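Local coordinates for protein iron-containing alcohol dehydrogenase (Ralstonia eutropha, PDB 3JZD) that probably reduces maleylacetate to 3-oxoadipate with NADH or NADPH in aromatic-hydrocarbon breakdown, as a homodimeric member of the iron-containing alcohol dehydrogenase family, at residues Gly199-Ala204 against Arg284-Ala289; Gly182-Asp187 against Glu278-Ile283; Gly251-Pro256 against Ile314-Glu319. All blocks are in the same frame, centred on the assembly; numbering follows the deposited sequence.

Contact 1 of 3, residues Gly199-Ala204 against Arg284-Ala289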
# COMPACT_ATOMS: atom_id res chain seq x y z
N GLY A 199 10.70 0.67 -4.68
CA GLY A 199 11.73 0.32 -3.68
C GLY A 199 13.10 0.12 -4.33
O GLY A 199 14.12 0.64 -3.84
N ILE A 200 13.13 -0.58 -5.47
CA ILE A 200 14.38 -0.81 -6.14
C ILE A 200 14.94 0.54 -6.59
O ILE A 200 16.12 0.80 -6.45
CB ILE A 200 14.28 -1.85 -7.32
CG1 ILE A 200 13.82 -3.23 -6.78
CG2 ILE A 200 15.64 -2.01 -8.03
CD1 ILE A 200 13.61 -4.33 -7.85
N ARG A 201 14.08 1.41 -7.10
CA ARG A 201 14.51 2.67 -7.64
C ARG A 201 15.12 3.53 -6.54
O ARG A 201 16.16 4.15 -6.74
CB ARG A 201 13.33 3.41 -8.25
CG ARG A 201 13.63 4.23 -9.43
CD ARG A 201 12.41 5.08 -9.92
NE ARG A 201 11.08 4.53 -9.58
CZ ARG A 201 10.42 3.54 -10.21
NH1 ARG A 201 10.98 2.86 -11.25
NH2 ARG A 201 9.20 3.19 -9.75
N ALA A 202 14.46 3.56 -5.38
CA ALA A 202 14.92 4.35 -4.25
C ALA A 202 16.32 3.89 -3.77
O ALA A 202 17.21 4.69 -3.54
CB ALA A 202 13.90 4.31 -3.11
N LEU A 203 16.48 2.60 -3.60
CA LEU A 203 17.78 2.04 -3.16
C LEU A 203 18.87 2.16 -4.21
O LEU A 203 19.99 2.51 -3.92
CB LEU A 203 17.60 0.59 -2.72
CG LEU A 203 16.85 0.49 -1.38
CD1 LEU A 203 16.03 -0.79 -1.26
CD2 LEU A 203 17.80 0.69 -0.20
N ALA A 204 18.51 1.93 -5.46
CA ALA A 204 19.47 2.03 -6.53
C ALA A 204 20.04 3.44 -6.59
O ALA A 204 21.21 3.58 -6.93
CB ALA A 204 18.86 1.63 -7.85
N ARG A 284 15.42 -3.66 -14.48
CA ARG A 284 16.37 -2.88 -15.29
C ARG A 284 16.00 -1.41 -15.32
O ARG A 284 16.87 -0.55 -15.11
CB ARG A 284 16.46 -3.43 -16.70
CG ARG A 284 17.17 -4.78 -16.71
CD ARG A 284 17.06 -5.54 -18.03
NE ARG A 284 17.35 -4.70 -19.18
CZ ARG A 284 16.58 -4.56 -20.26
NH1 ARG A 284 15.46 -5.28 -20.43
NH2 ARG A 284 16.95 -3.72 -21.20
N ARG A 285 14.72 -1.14 -15.54
CA ARG A 285 14.20 0.23 -15.55
C ARG A 285 14.44 0.88 -14.20
O ARG A 285 14.87 2.02 -14.14
CB ARG A 285 12.71 0.23 -15.86
CG ARG A 285 12.10 1.61 -16.01
CD ARG A 285 10.67 1.56 -16.55
NE ARG A 285 9.77 0.80 -15.68
CZ ARG A 285 8.50 0.48 -15.98
NH1 ARG A 285 7.96 0.84 -17.14
NH2 ARG A 285 7.77 -0.22 -15.11
N ALA A 286 14.17 0.16 -13.11
CA ALA A 286 14.32 0.75 -11.79
C ALA A 286 15.81 0.96 -11.37
O ALA A 286 16.11 1.80 -10.53
CB ALA A 286 13.57 -0.11 -10.75
N THR A 287 16.72 0.19 -11.95
CA THR A 287 18.15 0.31 -11.64
C THR A 287 18.93 1.15 -12.66
O THR A 287 20.11 1.41 -12.49
CB THR A 287 18.82 -1.08 -11.57
OG1 THR A 287 18.60 -1.77 -12.78
CG2 THR A 287 18.28 -1.92 -10.40
N GLY A 288 18.26 1.64 -13.70
CA GLY A 288 18.91 2.45 -14.72
C GLY A 288 19.87 1.66 -15.58
O GLY A 288 20.83 2.21 -16.10
N ALA A 289 19.54 0.39 -15.78
CA ALA A 289 20.33 -0.57 -16.51
C ALA A 289 20.47 -0.27 -18.01
O ALA A 289 21.45 -0.70 -18.64
CB ALA A 289 19.70 -1.94 -16.32
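Ala286 and Thr287, in the last turn of their helix, lie against Ile200, Arg201 and Ala204, which follow one another along one side of a second helix. The Ala286 methyl meets the beta-branch of Ile200, with Ala286 CB 3.9 Å from Ile200 CG2. Ala286 CB also lies 4.0 Å from Arg201 NH1, set obliquely to the guanidinium plane. Arg201 NE forms a salt bridge with Glu198, and Arg201 NH1 a long, weak ion pair with Glu197. The carbonyl of Ala286 points across the gap and receives a CA-H...O contact from Arg201, CA to O 3.4 Å with 156° at the hydrogen. So small a side chain lets the backbones come close, the CA atoms of Arg201 and Ala286 being 4.6 Å apart. At Thr287, CG2 touches Ile200 CG2 at 3.5 Å, and Ala204 CB packs over Thr287 CA at 4.1 Å. The Thr287 hydroxyl is turned back into its own helix, toward Ile283 O. Gly288 then takes positive phi (71°) and ends the helix in a Schellman motif. Helix 190-212 is thereby joined to the end of helix 277-287, with helix 294-304 beyond Thr287 and helices 165-182 and 217-236 on the side of Leu203.

Contact 2 of 3, residues Gly182-Asp187 against Glu278-Ile283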
# COMPACT_ATOMS: atom_id res chain seq x y z
N GLY A 182 9.90 -10.46 -5.64
CA GLY A 182 8.50 -10.09 -5.53
C GLY A 182 7.89 -9.85 -6.91
O GLY A 182 6.75 -10.21 -7.18
N LEU A 183 8.67 -9.25 -7.80
CA LEU A 183 8.17 -8.97 -9.13
C LEU A 183 7.83 -10.23 -9.90
O LEU A 183 7.09 -10.17 -10.85
CB LEU A 183 9.16 -8.09 -9.91
CG LEU A 183 9.22 -6.64 -9.44
CD1 LEU A 183 10.52 -5.96 -9.90
CD2 LEU A 183 7.97 -5.92 -9.95
N TYR A 184 8.44 -11.38 -9.58
CA TYR A 184 8.09 -12.59 -10.29
C TYR A 184 7.46 -13.67 -9.43
O TYR A 184 7.39 -14.82 -9.81
CB TYR A 184 9.27 -13.11 -11.08
CG TYR A 184 10.55 -13.44 -10.35
CD1 TYR A 184 10.66 -14.58 -9.57
CD2 TYR A 184 11.72 -12.70 -10.57
CE1 TYR A 184 11.87 -14.91 -8.96
CE2 TYR A 184 12.93 -13.04 -9.98
CZ TYR A 184 12.99 -14.15 -9.19
OH TYR A 184 14.17 -14.52 -8.63
N ALA A 185 6.94 -13.26 -8.28
CA ALA A 185 6.34 -14.17 -7.35
C ALA A 185 5.19 -14.88 -8.01
O ALA A 185 4.51 -14.33 -8.85
CB ALA A 185 5.81 -13.44 -6.14
N ARG A 186 4.96 -16.11 -7.58
CA ARG A 186 3.85 -16.85 -8.10
C ARG A 186 2.57 -16.11 -7.79
O ARG A 186 1.63 -16.17 -8.55
CB ARG A 186 3.85 -18.21 -7.45
CG ARG A 186 2.87 -19.14 -8.01
CD ARG A 186 2.87 -20.34 -7.12
NE ARG A 186 2.09 -21.40 -7.72
CZ ARG A 186 2.05 -22.63 -7.24
NH1 ARG A 186 2.73 -22.94 -6.13
NH2 ARG A 186 1.33 -23.55 -7.87
N ASP A 187 2.54 -15.40 -6.66
CA ASP A 187 1.36 -14.63 -6.22
C ASP A 187 1.57 -13.12 -6.32
O ASP A 187 1.03 -12.31 -5.56
CB ASP A 187 0.95 -15.05 -4.79
CG ASP A 187 2.06 -14.86 -3.76
OD1 ASP A 187 3.26 -14.76 -4.14
OD2 ASP A 187 1.72 -14.81 -2.56
N GLU A 278 9.61 -10.02 -18.30
CA GLU A 278 8.88 -8.83 -17.88
C GLU A 278 9.40 -8.33 -16.51
O GLU A 278 9.61 -7.12 -16.36
CB GLU A 278 7.38 -9.06 -17.84
CG GLU A 278 6.65 -7.84 -17.38
CD GLU A 278 5.16 -7.91 -17.61
OE1 GLU A 278 4.71 -8.65 -18.49
OE2 GLU A 278 4.45 -7.17 -16.89
N ALA A 279 9.60 -9.22 -15.53
CA ALA A 279 10.10 -8.80 -14.23
C ALA A 279 11.52 -8.20 -14.42
O ALA A 279 11.84 -7.15 -13.88
CB ALA A 279 10.08 -9.97 -13.19
N MSE A 280 12.36 -8.85 -15.22
CA MSE A 280 13.70 -8.34 -15.50
C MSE A 280 13.71 -6.94 -16.09
O MSE A 280 14.53 -6.10 -15.67
CB MSE A 280 14.46 -9.26 -16.44
CG MSE A 280 14.85 -10.62 -15.93
SE MSE A 280 15.69 -10.73 -14.17
CE MSE A 280 14.12 -10.63 -13.03
N ALA A 281 12.86 -6.68 -17.09
CA ALA A 281 12.71 -5.35 -17.66
C ALA A 281 12.31 -4.27 -16.61
O ALA A 281 12.72 -3.13 -16.70
CB ALA A 281 11.72 -5.35 -18.86
N ARG A 282 11.50 -4.63 -15.63
CA ARG A 282 11.14 -3.71 -14.56
C ARG A 282 12.31 -3.51 -13.62
O ARG A 282 12.55 -2.40 -13.17
CB ARG A 282 9.89 -4.17 -13.79
CG ARG A 282 8.64 -4.16 -14.69
CD ARG A 282 7.37 -4.53 -14.01
NE ARG A 282 6.94 -3.51 -13.05
CZ ARG A 282 5.75 -3.52 -12.45
NH1 ARG A 282 4.88 -4.50 -12.72
NH2 ARG A 282 5.41 -2.54 -11.61
N ILE A 283 13.07 -4.56 -13.32
CA ILE A 283 14.22 -4.37 -12.48
C ILE A 283 15.25 -3.47 -13.18
O ILE A 283 15.87 -2.62 -12.55
CB ILE A 283 14.84 -5.68 -12.09
CG1 ILE A 283 13.87 -6.46 -11.17
CG2 ILE A 283 16.21 -5.44 -11.47
CD1 ILE A 283 14.28 -7.94 -10.99
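The Tyr184 ring turns an edge to segment 278-283 of helix 277-287: the selenomethionine methyl, Met280 CE, lies near the ring plane, 4.0 Å from Tyr184 CD2, and the Ala279 methyl approaches the same edge. The other flat group, the guanidinium of Arg282, carries Leu183 CD2 over one face, 4.0 Å above the plane and displaced toward the rim, so an aliphatic branch covers the charged group while Arg282 NE forms a salt bridge with Glu197. Tyr184 CG stands between the backbone N and the carbonyl carbon (chi1 58°), and from there the ring presents its CD2 edge to Ala279 and Met280; its hydroxyl is hydrogen-bonded to Glu181 and Asn272. Met280 starts out away from the loop, and bends at chi2 and chi3 return its methyl to the ring.

Between these groups the packing is aliphatic. Ala279 CB sits against both loop residues, 3.9 Å from Leu183 CB and equally 3.9 Å from Tyr184 CB. The two branches of Leu183 divide their work: while CD2 covers the guanidinium, Leu183 CD1 meets Ile283 CG1 at 3.6 Å, one helical turn on from Ala279. No hydrogen bond links the segments, and the contact rests on van der Waals packing.

Leu183 and Tyr184 are the central residues of a type I beta turn from Gly182 to Ala185, closed by Ala185 N to Gly182 O. The turn leads out of helix 165-182, and its apolar side chains seat it on helix 277-287 within the all-helical C-terminal part characteristic of iron-containing alcohol dehydrogenases.

Contact 3 of 3, residues Gly251-Pro256 against Ile314-Glu319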
# COMPACT_ATOMS: atom_id res chain seq x y z
N GLY A 251 22.56 -20.63 6.54
CA GLY A 251 22.25 -21.62 7.57
C GLY A 251 23.18 -22.82 7.56
O GLY A 251 23.55 -23.30 8.60
N SER A 252 23.58 -23.29 6.39
CA SER A 252 24.43 -24.48 6.35
C SER A 252 25.91 -24.15 6.39
O SER A 252 26.70 -24.97 6.80
CB SER A 252 24.08 -25.34 5.10
OG SER A 252 22.74 -25.80 5.15
N PHE A 253 26.31 -22.96 6.00
CA PHE A 253 27.73 -22.63 5.98
C PHE A 253 28.12 -21.43 6.78
O PHE A 253 29.28 -21.03 6.72
CB PHE A 253 28.20 -22.54 4.51
CG PHE A 253 27.88 -23.78 3.75
CD1 PHE A 253 28.67 -24.90 3.89
CD2 PHE A 253 26.73 -23.88 3.00
CE1 PHE A 253 28.35 -26.08 3.24
CE2 PHE A 253 26.41 -25.04 2.36
CZ PHE A 253 27.22 -26.15 2.50
N ASN A 254 27.18 -20.87 7.52
CA ASN A 254 27.44 -19.73 8.42
C ASN A 254 27.97 -18.48 7.73
O ASN A 254 28.75 -17.74 8.29
CB ASN A 254 28.35 -20.16 9.60
CG ASN A 254 27.61 -21.01 10.62
OD1 ASN A 254 26.63 -20.57 11.21
ND2 ASN A 254 28.08 -22.24 10.84
N LEU A 255 27.52 -18.25 6.50
CA LEU A 255 27.96 -17.07 5.76
C LEU A 255 27.18 -15.85 6.24
O LEU A 255 26.03 -15.98 6.62
CB LEU A 255 27.70 -17.23 4.29
CG LEU A 255 28.28 -18.44 3.59
CD1 LEU A 255 28.21 -18.15 2.08
CD2 LEU A 255 29.72 -18.72 4.08
N PRO A 256 27.82 -14.66 6.27
CA PRO A 256 27.12 -13.49 6.76
C PRO A 256 25.95 -13.17 5.86
O PRO A 256 26.06 -13.21 4.62
CB PRO A 256 28.20 -12.39 6.76
CG PRO A 256 29.27 -12.91 5.87
CD PRO A 256 29.23 -14.38 5.97
N ILE A 314 33.76 -14.02 1.55
CA ILE A 314 32.98 -13.95 2.78
C ILE A 314 32.93 -15.31 3.49
O ILE A 314 31.99 -15.62 4.22
CB ILE A 314 31.57 -13.33 2.60
CG1 ILE A 314 30.72 -14.17 1.63
CG2 ILE A 314 31.67 -11.90 2.05
CD1 ILE A 314 29.20 -14.14 1.94
N GLY A 315 33.93 -16.15 3.26
CA GLY A 315 34.04 -17.37 4.07
C GLY A 315 33.39 -18.63 3.57
O GLY A 315 33.11 -19.52 4.38
N MSE A 316 33.10 -18.72 2.28
CA MSE A 316 32.53 -19.94 1.73
C MSE A 316 33.73 -20.75 1.28
O MSE A 316 34.59 -20.22 0.59
CB MSE A 316 31.67 -19.64 0.52
CG MSE A 316 31.02 -20.85 -0.16
SE MSE A 316 29.75 -21.72 1.07
CE MSE A 316 29.34 -23.33 -0.02
N ARG A 317 33.82 -22.02 1.69
CA ARG A 317 34.88 -22.89 1.16
C ARG A 317 34.47 -23.39 -0.24
O ARG A 317 33.33 -23.87 -0.44
CB ARG A 317 35.12 -24.09 2.07
CG ARG A 317 35.52 -23.71 3.50
CD ARG A 317 36.02 -24.93 4.26
NE ARG A 317 35.02 -25.99 4.32
CZ ARG A 317 35.32 -27.27 4.52
NH1 ARG A 317 36.58 -27.65 4.65
NH2 ARG A 317 34.36 -28.21 4.56
N GLU A 318 35.38 -23.31 -1.20
CA GLU A 318 35.09 -23.83 -2.53
C GLU A 318 34.71 -25.33 -2.44
O GLU A 318 33.88 -25.83 -3.17
CB GLU A 318 36.29 -23.73 -3.45
CG GLU A 318 35.93 -24.15 -4.88
CD GLU A 318 36.99 -23.83 -5.93
OE1 GLU A 318 38.15 -23.47 -5.57
OE2 GLU A 318 36.66 -23.93 -7.14
N GLU A 319 35.32 -26.00 -1.49
CA GLU A 319 35.13 -27.42 -1.27
C GLU A 319 33.75 -27.79 -0.74
O GLU A 319 33.47 -28.95 -0.62
CB GLU A 319 36.20 -27.93 -0.27
CG GLU A 319 37.67 -27.70 -0.74
CD GLU A 319 38.28 -26.33 -0.43
OE1 GLU A 319 37.58 -25.43 0.10
OE2 GLU A 319 39.50 -26.17 -0.72
O HOH W 1 31.76 -22.14 6.03
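Met316, a selenomethionine, lays its end on the ring of Phe253. Its CE stands over the centre of the ring, 4.0 Å from the Phe253 centroid and only 8° from the ring normal, a CH-pi contact. Selenium follows obliquely, making this a Met-aromatic pair, and Met316 SE also touches Phe253 CB at 3.9 Å. The torsions of Met316 account for the approach: CG is anti to the backbone N, a bend at chi2 (64°) redirects the chain, and an extended chi3 (-172°) carries CE onward over the ring.

Leu255 fills the adjoining position with its two branches. CD1 goes to the selenium, Leu255 CD1 to Met316 SE 4.0 Å, and to the tip of Ile314, whereas Leu255 CD2 lies against the backbone, 3.5 Å from Gly315 O. Ile314 holds CG1 between the backbone N and the carbonyl carbon, and CD1, carried on from CG1, lies against CD and CG of Pro256. Ile314 CB rests on the same ring, Pro256 CG to Ile314 CB 4.0 Å, while Pro256 CD is 3.5 Å from Ile314 O. Gly315 has positive phi, where a side chain would meet the preceding carbonyl oxygen.

No direct hydrogen bond crosses the contact. A water donates to Phe253 O at 2.8 Å and, weakly, to Gly315 O, bridging the two backbones.

The Phe253 side chain is about 8 Å from that of Asp326, a calcium-binding residue with no ion bound to this chain in the model. Asn254, with positive phi, follows the end of helix 241-253, and Pro256 is the N-cap residue of helix 257-272. The loop 314-319 thus packs across the junction of these helices: Ile314 also touches helix 257-272, and Phe253 and Met316 both reach Ala324 of helix 321-328.

Overall arrangement
All three contacts lie in the helical C-terminal part of the chain, apart from the parallel sheet of the N-terminal part. Contacts 1 and 2 share helix 277-287 and have centres 13 Å apart; they meet through aliphatic side chains where Ile200 CD1 packs 3.9 Å from Ile283 CG1. Contact 3 stands apart, its centre 29 Å from that of contact 1 and 28 Å from that of contact 2. The first segments come in the order 182-187, 199-204, 251-256, and their partners follow as 278-283, 284-289, 314-319, so every pair of contacts interleaves along the chain. Distant stretches are tied together across the bundle, and the Pro256 side chain of contact 3 lies about 8 Å from the bound NAD.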